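Local atomic coordinates of cellulase IBT99 (Metagenomes, PDB entry 6WBT), a protein that probably hydrolyses 6-phospho-alpha-glucosides as a family 4 glycosyl hydrolase, and binds NAD, a manganese ion and glucose 6-phosphate. Residues A252-M257 and Y269-D274; W244-K249 and D274-Y279; G19-L24 and K54-T59. One frame throughout, in Å; residues are numbered along the deposited sequence.

Interaction 1 of 3, residues A252-M257 and Y269-D274; sequences ALISSM and YYLMPD
Leu253 makes the outermost touch of helix 251-257 on the 269-274 segment: its CB meets the terminal methyl CE of Met272, a selenomethionine here, at 4.2 Å. One residue on, Ile254 carries most of the contact on the side of 252-257 and does so with both of its branches. With CG1 beside the backbone N (chi1 -60°), CG2 falls anti to it and reaches Leu271 CD1 at 3.7 Å, while CG1 lies 3.8 Å from Met272 SE. The outer methyl, Ile254 CD1, ends at equal distance, 4.1 Å, from Leu271 CD1 and Met272 SE. Met272 bends at its last torsion (chi3 78°), which turns CE back toward Leu253 after the selenium has passed Ile254. Beyond the segments, Pro263 of strand 262-263 packs on Ile254, and the second subunit meets Leu271 and Met272: its Leu422 packs on Met272 and its Ser421 OG hydrogen-bonds to Leu271 O. The contact thus joins a helix of the C-terminal domain to the turn after helix 267-270, a turn that is itself part of a subunit interface. Only carbon and selenium meet between the segments, which implies cohesion by shape and burial rather than by directional bonds.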
loop_
_atom_site.group_PDB
_atom_site.type_symbol
_atom_site.label_atom_id
_atom_site.label_comp_id
_atom_site.label_asym_id
_atom_site.label_seq_id
_atom_site.Cartn_x
_atom_site.Cartn_y
_atom_site.Cartn_z
ATOM N N ALA A 252 -11.425 20.777 27.068
ATOM C CA ALA A 252 -11.644 19.886 28.202
ATOM C C ALA A 252 -12.613 18.766 27.846
ATOM O O ALA A 252 -12.402 17.609 28.230
ATOM C CB ALA A 252 -12.158 20.682 29.401
ATOM N N LEU A 253 -13.680 19.090 27.114
ATOM C CA LEU A 253 -14.649 18.069 26.729
ATOM C C LEU A 253 -14.050 17.088 25.729
ATOM O O LEU A 253 -14.270 15.875 25.834
ATOM C CB LEU A 253 -15.905 18.723 26.150
ATOM C CG LEU A 253 -16.895 19.389 27.113
ATOM C CD1 LEU A 253 -17.216 18.464 28.280
ATOM C CD2 LEU A 253 -16.398 20.743 27.607
ATOM N N ILE A 254 -13.288 17.590 24.757
ATOM C CA ILE A 254 -12.705 16.715 23.744
ATOM C C ILE A 254 -11.635 15.821 24.358
ATOM O O ILE A 254 -11.546 14.629 24.039
ATOM C CB ILE A 254 -12.151 17.550 22.574
ATOM C CG1 ILE A 254 -13.274 18.364 21.927
ATOM C CG2 ILE A 254 -11.481 16.653 21.547
ATOM C CD1 ILE A 254 -12.825 19.199 20.749
ATOM N N SER A 255 -10.811 16.375 25.250
ATOM C CA SER A 255 -9.773 15.584 25.900
ATOM C C SER A 255 -10.328 14.612 26.932
ATOM O O SER A 255 -9.591 13.729 27.383
ATOM C CB SER A 255 -8.746 16.507 26.561
ATOM O OG SER A 255 -9.361 17.357 27.512
ATOM N N SER A 256 -11.597 14.749 27.315
ATOM C CA SER A 256 -12.211 13.830 28.266
ATOM C C SER A 256 -12.934 12.678 27.586
ATOM O O SER A 256 -12.983 11.573 28.141
ATOM C CB SER A 256 -13.190 14.582 29.172
ATOM O OG SER A 256 -12.524 15.572 29.936
HETATM N N MSE A 257 -13.495 12.905 26.403
HETATM C CA MSE A 257 -14.219 11.864 25.682
HETATM C C MSE A 257 -13.256 10.938 24.944
HETATM O O MSE A 257 -13.459 9.726 24.898
HETATM C CB MSE A 257 -15.213 12.489 24.701
HETATM C CG MSE A 257 -16.233 13.404 25.360
HETATM SE SE MSE A 257 -17.314 14.411 24.086
HETATM C CE MSE A 257 -18.348 12.942 23.332
ATOM N N TYR A 269 -14.527 22.985 16.219
ATOM C CA TYR A 269 -15.510 23.245 15.176
ATOM C C TYR A 269 -15.939 21.992 14.423
ATOM O O TYR A 269 -17.035 21.979 13.851
ATOM C CB TYR A 269 -14.959 24.270 14.179
ATOM C CG TYR A 269 -14.339 25.482 14.836
ATOM C CD1 TYR A 269 -12.964 25.670 14.830
ATOM C CD2 TYR A 269 -15.128 26.430 15.475
ATOM C CE1 TYR A 269 -12.391 26.774 15.432
ATOM C CE2 TYR A 269 -14.564 27.536 16.081
ATOM C CZ TYR A 269 -13.196 27.704 16.056
ATOM O OH TYR A 269 -12.630 28.804 16.658
ATOM N N TYR A 270 -15.110 20.949 14.404
ATOM C CA TYR A 270 -15.460 19.712 13.715
ATOM C C TYR A 270 -16.220 18.750 14.622
ATOM O O TYR A 270 -17.270 18.227 14.235
ATOM C CB TYR A 270 -14.200 19.037 13.167
ATOM C CG TYR A 270 -13.560 19.777 12.016
ATOM C CD1 TYR A 270 -13.998 19.581 10.713
ATOM C CD2 TYR A 270 -12.519 20.670 12.230
ATOM C CE1 TYR A 270 -13.417 20.254 9.655
ATOM C CE2 TYR A 270 -11.932 21.347 11.179
ATOM C CZ TYR A 270 -12.384 21.136 9.894
ATOM O OH TYR A 270 -11.804 21.808 8.843
ATOM N N LEU A 271 -15.702 18.503 15.824
ATOM C CA LEU A 271 -16.360 17.592 16.751
ATOM C C LEU A 271 -17.556 18.224 17.447
ATOM O O LEU A 271 -18.440 17.495 17.911
ATOM C CB LEU A 271 -15.363 17.092 17.798
ATOM C CG LEU A 271 -14.189 16.271 17.263
ATOM C CD1 LEU A 271 -13.259 15.864 18.393
ATOM C CD2 LEU A 271 -14.691 15.048 16.510
HETATM N N MSE A 272 -17.606 19.550 17.537
HETATM C CA MSE A 272 -18.714 20.224 18.204
HETATM C C MSE A 272 -19.259 21.413 17.408
HETATM O O MSE A 272 -19.174 22.551 17.867
HETATM C CB MSE A 272 -18.277 20.698 19.595
HETATM C CG MSE A 272 -17.668 19.608 20.468
HETATM SE SE MSE A 272 -16.601 20.298 21.950
HETATM C CE MSE A 272 -18.038 20.807 23.166
ATOM N N PRO A 273 -19.822 21.160 16.220
ATOM C CA PRO A 273 -20.440 22.268 15.476
ATOM C C PRO A 273 -21.713 22.783 16.124
ATOM O O PRO A 273 -22.072 23.947 15.909
ATOM C CB PRO A 273 -20.713 21.657 14.095
ATOM C CG PRO A 273 -20.861 20.205 14.362
ATOM C CD PRO A 273 -19.889 19.896 15.466
ATOM N N ASP A 274 -22.405 21.954 16.909
ATOM C CA ASP A 274 -23.611 22.413 17.592
ATOM C C ASP A 274 -23.293 23.529 18.579
ATOM O O ASP A 274 -23.962 24.569 18.596
ATOM C CB ASP A 274 -24.288 21.243 18.308
ATOM C CG ASP A 274 -25.224 20.467 17.406
ATOM O OD1 ASP A 274 -25.456 20.910 16.261
ATOM O OD2 ASP A 274 -25.732 19.413 17.842
#

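Interaction 2 of 3, residues W244-K249 and D274-Y279. With G6P (6-O-phosphono-alpha-D-glucopyranose), chain F.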
loop_
_atom_site.group_PDB
_atom_site.type_symbol
_atom_site.label_atom_id
_atom_site.label_comp_id
_atom_site.label_asym_id
_atom_site.label_seq_id
_atom_site.Cartn_x
_atom_site.Cartn_y
_atom_site.Cartn_z
ATOM N N TRP A 244 -10.594 33.569 22.694
ATOM C CA TRP A 244 -9.513 32.601 22.858
ATOM C C TRP A 244 -9.631 31.839 24.170
ATOM O O TRP A 244 -9.190 30.688 24.256
ATOM C CB TRP A 244 -8.154 33.294 22.768
ATOM C CG TRP A 244 -7.650 33.458 21.365
ATOM C CD1 TRP A 244 -7.306 34.624 20.747
ATOM C CD2 TRP A 244 -7.439 32.417 20.401
ATOM N NE1 TRP A 244 -6.890 34.376 19.462
ATOM C CE2 TRP A 244 -6.963 33.028 19.225
ATOM C CE3 TRP A 244 -7.604 31.028 20.419
ATOM C CZ2 TRP A 244 -6.652 32.300 18.079
ATOM C CZ3 TRP A 244 -7.296 30.308 19.280
ATOM C CH2 TRP A 244 -6.825 30.945 18.127
ATOM N N VAL A 245 -10.210 32.459 25.200
ATOM C CA VAL A 245 -10.433 31.752 26.458
ATOM C C VAL A 245 -11.470 30.653 26.265
ATOM O O VAL A 245 -11.275 29.509 26.694
ATOM C CB VAL A 245 -10.855 32.736 27.562
ATOM C CG1 VAL A 245 -11.000 32.010 28.892
ATOM C CG2 VAL A 245 -9.853 33.869 27.675
ATOM N N HIS A 246 -12.590 30.988 25.620
ATOM C CA HIS A 246 -13.596 29.982 25.299
ATOM C C HIS A 246 -13.044 28.925 24.353
ATOM O O HIS A 246 -13.440 27.756 24.427
ATOM C CB HIS A 246 -14.825 30.657 24.688
ATOM C CG HIS A 246 -15.830 29.699 24.130
ATOM N ND1 HIS A 246 -16.869 29.187 24.880
ATOM C CD2 HIS A 246 -15.960 29.161 22.894
ATOM C CE1 HIS A 246 -17.593 28.376 24.130
ATOM N NE2 HIS A 246 -17.062 28.341 22.921
ATOM N N THR A 247 -12.126 29.313 23.466
ATOM C CA THR A 247 -11.573 28.365 22.506
ATOM C C THR A 247 -10.645 27.363 23.183
ATOM O O THR A 247 -10.668 26.170 22.858
ATOM C CB THR A 247 -10.836 29.117 21.398
ATOM O OG1 THR A 247 -11.637 30.218 20.954
ATOM C CG2 THR A 247 -10.574 28.202 20.224
ATOM N N PHE A 248 -9.820 27.828 24.124
ATOM C CA PHE A 248 -8.913 26.915 24.814
ATOM C C PHE A 248 -9.643 26.065 25.848
ATOM O O PHE A 248 -9.282 24.902 26.056
ATOM C CB PHE A 248 -7.783 27.696 25.482
ATOM C CG PHE A 248 -6.761 28.230 24.521
ATOM C CD1 PHE A 248 -6.499 27.578 23.328
ATOM C CD2 PHE A 248 -6.058 29.388 24.815
ATOM C CE1 PHE A 248 -5.556 28.073 22.445
ATOM C CE2 PHE A 248 -5.117 29.886 23.938
ATOM C CZ PHE A 248 -4.864 29.229 22.750
ATOM N N LYS A 249 -10.663 26.623 26.501
ATOM C CA LYS A 249 -11.381 25.903 27.545
ATOM C C LYS A 249 -12.330 24.846 26.994
ATOM O O LYS A 249 -12.792 23.991 27.760
ATOM C CB LYS A 249 -12.151 26.895 28.422
ATOM C CG LYS A 249 -12.487 26.371 29.810
ATOM C CD LYS A 249 -13.118 27.452 30.672
ATOM C CE LYS A 249 -12.149 28.596 30.931
ATOM N NZ LYS A 249 -10.949 28.154 31.696
ATOM N N ASP A 274 -22.405 21.954 16.909
ATOM C CA ASP A 274 -23.611 22.413 17.592
ATOM C C ASP A 274 -23.293 23.529 18.579
ATOM O O ASP A 274 -23.962 24.569 18.596
ATOM C CB ASP A 274 -24.288 21.243 18.308
ATOM C CG ASP A 274 -25.224 20.467 17.406
ATOM O OD1 ASP A 274 -25.456 20.910 16.261
ATOM O OD2 ASP A 274 -25.732 19.413 17.842
ATOM N N SER A 275 -22.265 23.334 19.407
ATOM C CA SER A 275 -21.934 24.312 20.435
ATOM C C SER A 275 -21.254 25.556 19.879
ATOM O O SER A 275 -21.014 26.498 20.642
ATOM C CB SER A 275 -21.042 23.671 21.499
ATOM O OG SER A 275 -19.814 23.240 20.939
ATOM N N ILE A 276 -20.940 25.588 18.588
ATOM C CA ILE A 276 -20.278 26.732 17.977
ATOM C C ILE A 276 -21.265 27.622 17.232
ATOM O O ILE A 276 -21.164 28.847 17.292
ATOM C CB ILE A 276 -19.139 26.256 17.049
ATOM C CG1 ILE A 276 -18.045 25.583 17.875
ATOM C CG2 ILE A 276 -18.560 27.421 16.266
ATOM C CD1 ILE A 276 -17.569 26.429 19.033
ATOM N N VAL A 277 -22.230 27.021 16.529
ATOM C CA VAL A 277 -23.263 27.812 15.866
ATOM C C VAL A 277 -24.066 28.605 16.888
ATOM O O VAL A 277 -24.505 29.729 16.613
ATOM C CB VAL A 277 -24.168 26.899 15.013
ATOM C CG1 VAL A 277 -25.261 27.708 14.331
ATOM C CG2 VAL A 277 -23.339 26.151 13.980
ATOM N N ASP A 278 -24.257 28.048 18.085
ATOM C CA ASP A 278 -24.954 28.768 19.145
ATOM C C ASP A 278 -24.073 29.826 19.796
ATOM O O ASP A 278 -24.584 30.852 20.260
ATOM C CB ASP A 278 -25.455 27.785 20.206
ATOM C CG ASP A 278 -26.526 26.852 19.677
ATOM O OD1 ASP A 278 -26.274 26.168 18.663
ATOM O OD2 ASP A 278 -27.618 26.798 20.279
ATOM N N TYR A 279 -22.757 29.601 19.837
ATOM C CA TYR A 279 -21.858 30.535 20.507
ATOM C C TYR A 279 -21.570 31.771 19.665
ATOM O O TYR A 279 -21.345 32.853 20.219
ATOM C CB TYR A 279 -20.550 29.827 20.871
ATOM C CG TYR A 279 -19.431 30.758 21.286
ATOM C CD1 TYR A 279 -19.442 31.379 22.529
ATOM C CD2 TYR A 279 -18.359 31.007 20.439
ATOM C CE1 TYR A 279 -18.419 32.229 22.912
ATOM C CE2 TYR A 279 -17.333 31.855 20.813
ATOM C CZ TYR A 279 -17.368 32.462 22.051
ATOM O OH TYR A 279 -16.348 33.305 22.427
HETATM C C1 G6P F . -3.813 30.981 15.243
HETATM C C2 G6P F . -4.280 30.143 14.056
HETATM C C3 G6P F . -4.650 31.027 12.871
HETATM C C4 G6P F . -5.612 32.125 13.308
HETATM C C5 G6P F . -5.010 32.882 14.485
HETATM C C6 G6P F . -5.893 34.035 14.955
HETATM O O1 G6P F . -2.580 31.630 14.914
HETATM O O2 G6P F . -3.237 29.241 13.668
HETATM O O3 G6P F . -5.256 30.231 11.849
HETATM O O4 G6P F . -5.848 33.026 12.220
HETATM O O5 G6P F . -4.794 31.968 15.561
HETATM O O6 G6P F . -7.010 34.210 14.086
HETATM P P G6P F . -7.887 35.556 14.178
HETATM O O1P G6P F . -9.310 35.083 14.012
HETATM O O2P G6P F . -7.366 36.420 13.054
HETATM O O3P G6P F . -7.573 36.091 15.555
#
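His246 and Tyr279 lie face to face, their ring centroids 3.8 Å apart and their planes only 8° from parallel. The two side chains come from opposite directions and slide past one another, putting the base of each ring under the far end of the other: His246 NE2 sits 3.8 Å from Tyr279 CG, and Tyr279 OH reaches back to His246 CB. In both residues CG is anti to the backbone N (chi1 171° in His246, 167° in Tyr279), which directs each ring toward the other segment. Replacing Tyr279 by an alanine would strip one imidazole face of its stacking partner and would probably let the His246 ring turn more freely. Ile276 approaches the same imidazole differently, bringing CD1 to the ring edge at 4.4 Å from NE2. Helix 242-249 belongs to the C-terminal domain of this family 4 enzyme and also lines the sugar-phosphate pocket. There Trp244, two residues before His246, presents the edge of its indole to the bound glucose 6-phosphate, with CZ2 3.1 Å from the ring oxygen O5. Arg94, Arg286, Arg294, Glu110, Asp172 and Tyr266 hydrogen-bond to the same ligand. Within the helix, Trp244 CE3 lies over one face of the Phe248 ring, near its rim, and Met173 of helix 173-184 touches both aromatic side chains.

Interaction 3 of 3, residues G19-L24 and K54-T59; sequences GIVKDL and KEVIKT
Val56 presses its CG1 methyl against the root of Lys22, at 3.7 Å from Lys22 CB and 4.0 Å from Lys22 CA. This methyl is the branch anti to the backbone N (chi1 173°), and it points across to helix 17-25, where the two side chains cross at about a right angle. The CA atoms of Lys22 and Val56, 6.5 Å apart, are the nearest pair between the segments. Lys22 offers only its first carbons to the contact: its chain bends at chi2 (-95°) and leads the ammonium group away from helix 43-60, to a salt bridge between NZ and Asp26. The CG1 methyl of Val56 also faces that of Val21, the two CG1 atoms being 4.2 Å apart. Val21 CG1 in turn reaches the nearer flank of Ile57, at 4.4 Å from its CG1, so Val21 meets two successive residues of helix 43-60. The axes of the two short segments run nearly parallel, at 22° and 9.7 Å, as expected of neighbouring helices on one side of a Rossmann fold. Helix 17-25 makes the beta-alpha-beta crossover from strand 5-10 to strand 33-39, and helix 43-60 leads on from strand 33-39 to strand 66-69. Beneath the pair, Leu36 of strand 33-39 touches both Val21 and Ile57, while Ile9 of strand 5-10 touches Val21. Tyr317, from a loop, packs on both Lys22 and Val56. The Val21 side chain is about 12 Å from the bound NAD, so it packs the domain at a distance from the cofactor. The two helices meet here through carbon atoms, chiefly those of aliphatic side chains, which implies an apolar seam with the lysine's charge paired at its margin.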
loop_
_atom_site.group_PDB
_atom_site.type_symbol
_atom_site.label_atom_id
_atom_site.label_comp_id
_atom_site.label_asym_id
_atom_site.label_seq_id
_atom_site.Cartn_x
_atom_site.Cartn_y
_atom_site.Cartn_z
ATOM N N GLY A 19 4.865 42.806 13.737
ATOM C CA GLY A 19 5.310 41.830 14.718
ATOM C C GLY A 19 6.489 41.011 14.230
ATOM O O GLY A 19 7.501 40.881 14.925
ATOM N N ILE A 20 6.380 40.450 13.022
ATOM C CA ILE A 20 7.444 39.597 12.510
ATOM C C ILE A 20 8.661 40.402 12.074
ATOM O O ILE A 20 9.767 39.855 12.017
ATOM C CB ILE A 20 6.943 38.720 11.347
ATOM C CG1 ILE A 20 6.820 39.543 10.062
ATOM C CG2 ILE A 20 5.611 38.073 11.701
ATOM C CD1 ILE A 20 6.764 38.704 8.808
ATOM N N VAL A 21 8.489 41.687 11.754
ATOM C CA VAL A 21 9.641 42.531 11.449
ATOM C C VAL A 21 10.523 42.679 12.680
ATOM O O VAL A 21 11.752 42.565 12.602
ATOM C CB VAL A 21 9.181 43.899 10.912
ATOM C CG1 VAL A 21 10.327 44.897 10.946
ATOM C CG2 VAL A 21 8.650 43.763 9.497
ATOM N N LYS A 22 9.909 42.924 13.840
ATOM C CA LYS A 22 10.675 43.026 15.077
ATOM C C LYS A 22 11.268 41.678 15.469
ATOM O O LYS A 22 12.406 41.610 15.948
ATOM C CB LYS A 22 9.788 43.577 16.193
ATOM C CG LYS A 22 10.543 44.076 17.417
ATOM C CD LYS A 22 10.638 43.014 18.500
ATOM C CE LYS A 22 11.373 43.542 19.721
ATOM N NZ LYS A 22 11.499 42.509 20.786
ATOM N N ASP A 23 10.513 40.595 15.271
ATOM C CA ASP A 23 11.041 39.267 15.561
ATOM C C ASP A 23 12.163 38.886 14.605
ATOM O O ASP A 23 13.038 38.089 14.964
ATOM C CB ASP A 23 9.916 38.233 15.509
ATOM C CG ASP A 23 8.991 38.320 16.708
ATOM O OD1 ASP A 23 9.489 38.240 17.851
ATOM O OD2 ASP A 23 7.769 38.478 16.510
ATOM N N LEU A 24 12.160 39.440 13.391
ATOM C CA LEU A 24 13.260 39.203 12.463
ATOM C C LEU A 24 14.480 40.050 12.808
ATOM O O LEU A 24 15.616 39.593 12.641
ATOM C CB LEU A 24 12.807 39.482 11.029
ATOM C CG LEU A 24 13.843 39.257 9.924
ATOM C CD1 LEU A 24 14.278 37.799 9.879
ATOM C CD2 LEU A 24 13.297 39.700 8.577
ATOM N N LYS A 54 8.697 51.243 9.737
ATOM C CA LYS A 54 9.790 52.201 9.864
ATOM C C LYS A 54 10.004 52.598 11.318
ATOM O O LYS A 54 11.146 52.779 11.759
ATOM C CB LYS A 54 9.512 53.435 9.005
ATOM C CG LYS A 54 9.522 53.166 7.510
ATOM C CD LYS A 54 8.986 54.351 6.727
ATOM C CE LYS A 54 8.897 54.035 5.244
ATOM N NZ LYS A 54 8.284 55.151 4.472
ATOM N N GLU A 55 8.917 52.735 12.081
ATOM C CA GLU A 55 9.044 53.055 13.498
ATOM C C GLU A 55 9.624 51.884 14.282
ATOM O O GLU A 55 10.356 52.095 15.257
ATOM C CB GLU A 55 7.683 53.457 14.068
ATOM C CG GLU A 55 7.754 54.412 15.249
ATOM C CD GLU A 55 8.256 55.790 14.856
ATOM O OE1 GLU A 55 8.880 56.462 15.703
ATOM O OE2 GLU A 55 8.028 56.198 13.697
ATOM N N VAL A 56 9.311 50.652 13.877
ATOM C CA VAL A 56 9.918 49.483 14.508
ATOM C C VAL A 56 11.396 49.399 14.154
ATOM O O VAL A 56 12.240 49.107 15.011
ATOM C CB VAL A 56 9.164 48.204 14.102
ATOM C CG1 VAL A 56 9.892 46.970 14.613
ATOM C CG2 VAL A 56 7.737 48.238 14.627
ATOM N N ILE A 57 11.735 49.649 12.887
ATOM C CA ILE A 57 13.135 49.669 12.477
ATOM C C ILE A 57 13.885 50.778 13.204
ATOM O O ILE A 57 15.027 50.595 13.640
ATOM C CB ILE A 57 13.238 49.817 10.946
ATOM C CG1 ILE A 57 12.778 48.532 10.257
ATOM C CG2 ILE A 57 14.656 50.179 10.527
ATOM C CD1 ILE A 57 12.834 48.594 8.749
ATOM N N LYS A 58 13.247 51.939 13.366
ATOM C CA LYS A 58 13.885 53.050 14.060
ATOM C C LYS A 58 14.107 52.758 15.539
ATOM O O LYS A 58 14.935 53.423 16.173
ATOM C CB LYS A 58 13.041 54.316 13.891
ATOM C CG LYS A 58 13.744 55.607 14.279
ATOM C CD LYS A 58 15.143 55.669 13.689
ATOM C CE LYS A 58 15.652 57.096 13.621
ATOM N NZ LYS A 58 14.913 57.886 12.597
ATOM N N THR A 59 13.405 51.774 16.098
ATOM C CA THR A 59 13.493 51.461 17.518
ATOM C C THR A 59 14.436 50.305 17.823
ATOM O O THR A 59 15.175 50.362 18.812
ATOM C CB THR A 59 12.100 51.138 18.072
ATOM O OG1 THR A 59 11.165 52.122 17.616
ATOM C CG2 THR A 59 12.116 51.139 19.593
#

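How the interactions relate
Interaction 3 comes first along the chain, in the N-terminal Rossmann-type region, and closes before the other two open. Interactions 1 and 2 both lie in the C-terminal family region, their centres about 10 Å apart; the pairing 252-257 with 269-274 falls within the span bounded by 244-249 and 274-279. These two share Asp274 and use consecutive helices on each side, and Tyr269 CD2 packs on Ile276 CG2 at 3.7 Å. The centre of interaction 3 is about 39 Å from that of interaction 1, on the opposite side of the chain's centre, and about 34 Å from that of interaction 2. One cluster therefore links the sugar-phosphate pocket to the subunit interface, while interaction 3 joins two helices of the NAD-binding domain.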